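Neutral proteinase inhibitor ScNPI (PDB 4HWX) inhibits serine endopeptidases, probably of the subtilisin type, as a secreted homodimeric SSI-family inhibitor, and probably blocks a metallopeptidase as well. Local coordinates at residues M9-I14 against V79-V84; C47-A52 against N107-Y112. All coordinates share one frame; numbering follows the deposited sequence.

Interaction 1: M9-I14 against V79-V84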
# COMPACT_ATOMS: atom_id res chain seq x y z
N MET A 9 3.66 -4.17 1.27
CA MET A 9 3.60 -2.76 1.61
C MET A 9 3.87 -1.85 0.44
O MET A 9 4.55 -2.22 -0.52
CB MET A 9 4.70 -2.45 2.68
CG MET A 9 4.53 -3.21 4.02
SD MET A 9 3.11 -2.63 4.97
CE MET A 9 3.65 -0.96 5.35
N VAL A 10 3.43 -0.61 0.58
CA VAL A 10 3.75 0.48 -0.34
C VAL A 10 4.24 1.64 0.54
O VAL A 10 3.62 1.97 1.56
CB VAL A 10 2.60 0.88 -1.31
CG1 VAL A 10 1.33 1.24 -0.55
CG2 VAL A 10 3.03 2.06 -2.20
N PHE A 11 5.37 2.23 0.15
CA PHE A 11 5.96 3.39 0.82
C PHE A 11 5.96 4.57 -0.11
O PHE A 11 6.29 4.42 -1.28
CB PHE A 11 7.39 3.09 1.29
CG PHE A 11 7.47 1.86 2.15
CD1 PHE A 11 7.05 1.90 3.48
CD2 PHE A 11 7.91 0.65 1.63
CE1 PHE A 11 7.07 0.74 4.26
CE2 PHE A 11 7.94 -0.51 2.42
CZ PHE A 11 7.55 -0.44 3.74
N THR A 12 5.56 5.75 0.37
CA THR A 12 5.57 6.94 -0.48
C THR A 12 6.22 8.12 0.27
O THR A 12 6.30 8.13 1.51
CB THR A 12 4.18 7.35 -1.04
OG1 THR A 12 3.49 8.22 -0.15
CG2 THR A 12 3.31 6.16 -1.50
N VAL A 13 6.66 9.10 -0.51
CA VAL A 13 7.20 10.36 -0.00
C VAL A 13 6.40 11.45 -0.70
O VAL A 13 6.35 11.51 -1.93
CB VAL A 13 8.73 10.49 -0.20
CG1 VAL A 13 9.23 11.83 0.30
CG2 VAL A 13 9.48 9.35 0.47
N ILE A 14 5.74 12.30 0.11
CA ILE A 14 4.84 13.34 -0.33
C ILE A 14 5.38 14.75 -0.07
O ILE A 14 5.88 15.04 1.02
CB ILE A 14 3.46 13.13 0.38
CG1 ILE A 14 2.88 11.73 0.06
CG2 ILE A 14 2.47 14.23 0.01
CD1 ILE A 14 1.64 11.34 0.96
N VAL A 79 6.20 11.02 4.90
CA VAL A 79 6.45 9.63 4.53
C VAL A 79 5.19 8.85 4.90
O VAL A 79 4.53 9.17 5.89
CB VAL A 79 7.73 9.01 5.14
CG1 VAL A 79 8.98 9.65 4.57
CG2 VAL A 79 7.74 9.07 6.67
N THR A 80 4.84 7.86 4.08
CA THR A 80 3.67 7.00 4.32
C THR A 80 4.07 5.55 4.20
O THR A 80 5.01 5.23 3.47
CB THR A 80 2.49 7.31 3.38
OG1 THR A 80 2.80 6.90 2.05
CG2 THR A 80 2.04 8.76 3.42
N ALA A 81 3.39 4.68 4.94
CA ALA A 81 3.57 3.23 4.89
C ALA A 81 2.19 2.60 5.00
O ALA A 81 1.45 2.90 5.94
CB ALA A 81 4.49 2.78 6.01
N ASP A 82 1.77 1.85 3.98
CA ASP A 82 0.45 1.20 3.99
C ASP A 82 0.54 -0.21 3.46
O ASP A 82 1.32 -0.47 2.54
CB ASP A 82 -0.59 1.97 3.15
CG ASP A 82 -0.86 3.38 3.62
OD1 ASP A 82 -1.78 3.57 4.43
OD2 ASP A 82 -0.19 4.32 3.12
N GLY A 83 -0.29 -1.10 4.01
CA GLY A 83 -0.37 -2.48 3.55
C GLY A 83 -0.58 -3.45 4.67
O GLY A 83 -1.44 -3.23 5.53
N VAL A 84 0.21 -4.53 4.67
CA VAL A 84 0.11 -5.54 5.72
C VAL A 84 1.52 -5.97 6.08
O VAL A 84 2.37 -6.05 5.21
CB VAL A 84 -0.82 -6.73 5.30
CG1 VAL A 84 -0.37 -7.41 4.01
CG2 VAL A 84 -0.99 -7.74 6.42
O HOH W 1 2.00 4.34 1.62
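Val-10 and Asp-82 form a hydrogen-bonded pair between antiparallel strands, as do Thr-12 and Thr-80; the strand axes run at 162°. Val-10 N gives to Asp-82 O at 2.9 Å and Asp-82 N returns to Val-10 O at 3.0 Å. In the second pair Thr-80 N reaches Thr-12 O at 3.0 Å, while Thr-12 N reaches Thr-80 O at 3.2 Å. Thr-80 O also accepts a hydrogen bond from Tyr-112 OH. Side-chain polar contacts gather on the face of Val-10, Thr-12, Thr-80 and Asp-82. Thr-12 OG1 donates to Thr-80 OG1 at 2.7 Å, both hydroxyls lying between their own backbone N and carbonyl carbon (chi1 88° and 70°). Thr-80 OG1 in turn donates to a water, which donates to Val-10 O and Asp-82 OD2. Asp-82 also makes a salt bridge to Arg-89 of the second subunit. A valine in place of Thr-80 would probably leave Thr-12 OG1 without its acceptor and the water without its hydroxyl donor. Among apolar contacts, the Ile-14 and Thr-80 side chains cross at about a right angle on the polar face, CD1 against CG2; on the other, Ala-81 CB lies 3.7 Å from Phe-11 CD1. The bend of Met-9 at chi2 puts SD 3.5 Å from Val-84 N, and a further bend at chi3 carries CE to Ala-81 CB (3.9 Å). At Gly-83 a CB would collide with Met-9 CA. Within the SSI fold, this strand pair thus turns an apolar face to its own subunit and a hydroxyl-water-carboxylate chain toward the dimer partner.

Interaction 2: C47-A52 against N107-Y112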
# COMPACT_ATOMS: atom_id res chain seq x y z
N CYS A 47 12.83 -5.28 4.44
CA CYS A 47 12.04 -6.32 5.15
C CYS A 47 12.56 -6.53 6.57
O CYS A 47 11.75 -6.53 7.50
CB CYS A 47 12.04 -7.62 4.37
SG CYS A 47 11.14 -7.52 2.80
N ASP A 48 13.91 -6.70 6.73
CA ASP A 48 14.59 -6.86 8.02
C ASP A 48 14.30 -5.65 8.93
O ASP A 48 14.00 -5.82 10.11
CB ASP A 48 16.13 -6.99 7.83
CG ASP A 48 16.68 -8.17 7.05
OD1 ASP A 48 16.03 -9.22 7.03
OD2 ASP A 48 17.80 -8.04 6.48
N ALA A 49 14.43 -4.43 8.36
CA ALA A 49 14.20 -3.16 9.08
C ALA A 49 12.76 -3.07 9.59
O ALA A 49 12.56 -2.74 10.76
CB ALA A 49 14.53 -1.97 8.19
N LEU A 50 11.78 -3.49 8.76
CA LEU A 50 10.36 -3.52 9.16
C LEU A 50 10.12 -4.51 10.28
O LEU A 50 9.47 -4.19 11.28
CB LEU A 50 9.47 -3.88 7.95
CG LEU A 50 9.32 -2.80 6.90
CD1 LEU A 50 8.47 -3.32 5.75
CD2 LEU A 50 8.71 -1.52 7.50
N ASN A 51 10.71 -5.71 10.15
CA ASN A 51 10.59 -6.73 11.20
C ASN A 51 11.20 -6.26 12.52
O ASN A 51 10.65 -6.55 13.57
CB ASN A 51 11.21 -8.05 10.73
CG ASN A 51 10.33 -8.83 9.78
OD1 ASN A 51 9.10 -8.72 9.79
ND2 ASN A 51 10.94 -9.62 8.92
N ALA A 52 12.29 -5.47 12.47
CA ALA A 52 12.96 -4.98 13.68
C ALA A 52 12.08 -4.02 14.52
O ALA A 52 12.35 -3.85 15.71
CB ALA A 52 14.27 -4.30 13.33
N ASN A 107 17.63 7.84 9.63
CA ASN A 107 18.92 7.14 9.71
C ASN A 107 19.53 7.11 8.32
O ASN A 107 19.76 8.16 7.71
CB ASN A 107 18.61 5.70 10.24
CG ASN A 107 19.70 4.92 10.92
OD1 ASN A 107 20.06 3.82 10.48
ND2 ASN A 107 20.11 5.37 12.10
N SER A 108 19.77 5.91 7.85
CA SER A 108 20.12 5.47 6.51
C SER A 108 19.30 4.18 6.36
O SER A 108 19.68 3.24 5.65
CB SER A 108 21.62 5.30 6.34
OG SER A 108 22.21 6.52 5.91
N ASN A 109 18.15 4.16 7.10
CA ASN A 109 17.16 3.10 7.23
C ASN A 109 16.78 2.63 5.86
O ASN A 109 16.35 3.45 5.03
CB ASN A 109 15.94 3.59 8.02
CG ASN A 109 15.04 2.51 8.52
OD1 ASN A 109 14.33 1.88 7.75
ND2 ASN A 109 15.05 2.26 9.81
N PRO A 110 16.98 1.34 5.56
CA PRO A 110 16.70 0.86 4.19
C PRO A 110 15.28 1.17 3.71
O PRO A 110 15.11 1.43 2.53
CB PRO A 110 16.95 -0.64 4.30
CG PRO A 110 17.91 -0.77 5.42
CD PRO A 110 17.49 0.25 6.42
N VAL A 111 14.27 1.20 4.62
CA VAL A 111 12.86 1.40 4.28
C VAL A 111 12.67 2.64 3.39
O VAL A 111 12.07 2.50 2.32
CB VAL A 111 11.92 1.43 5.51
CG1 VAL A 111 10.48 1.72 5.09
CG2 VAL A 111 11.99 0.10 6.26
N TYR A 112 13.20 3.81 3.79
CA TYR A 112 13.05 5.02 2.98
C TYR A 112 14.32 5.37 2.19
O TYR A 112 14.47 6.52 1.76
CB TYR A 112 12.56 6.20 3.83
CG TYR A 112 11.10 6.00 4.21
CD1 TYR A 112 10.08 6.20 3.28
CD2 TYR A 112 10.75 5.45 5.45
CE1 TYR A 112 8.75 5.91 3.58
CE2 TYR A 112 9.42 5.20 5.78
CZ TYR A 112 8.42 5.44 4.84
OH TYR A 112 7.11 5.17 5.15
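Val-111 approaches helix 43-52 through one methyl, CG2, which meets both Ala-49 and Leu-50. From CB the side chain forks: CG1, anti to the backbone N (chi1 177°), goes to Phe-11 of the central sheet, whereas CG2, anti to the carbonyl carbon, takes the helix. There CG2 stands 3.8 Å from Ala-49 CB and 3.9 Å from Leu-50 CD2. The Leu-50 and Val-111 side chains cross at about a right angle. In this subtilisin-inhibitor fold the helix lies over one face of the antiparallel sheet, and the C-terminal segment 107-112 packs beside it on the same face. Cys-47, three residues before Leu-50, is tied to strand 23-32 by its disulfide to Cys-32. The loop is shaped by an Asx turn: Asn-109 OD1 accepts from Val-111 N at 3.2 Å, with the donor in the carbonyl plane on a lone pair. That same OD1 lies 3.9 Å from Ala-49 CB. Pro-110 adds its ring carbon CD, 4.1 Å from the same methyl, so the alanine meets parts of three successive loop residues. Across the two segments the contact is made without a hydrogen bond. Beyond it, the backbone oxygen of Val-111 accepts from NE2 of His-40, and Leu-60 packs against both Asn-109 and Val-111.

From the N terminus, strand 8-15 comes first and supplies residues 9-14. The chain then forms strand 23-32 and helix 43-52, which holds 47-52, before strand 77-82 brings 79-84 back beside the first strand and closes interaction 1. Only after strand 88-96 and helix 99-105 does 107-112 return to the helix, closing interaction 2. The two loops therefore cross, their segments alternating along the chain. Interaction 1 joins neighbouring strands within the sheet; interaction 2 joins helix 43-52 to the C-terminal segment beside it, over the same face of the sheet. The ring of Phe-11, on a strand of interaction 1, lies against both segments of interaction 2, and Tyr-112 packs on Val-79.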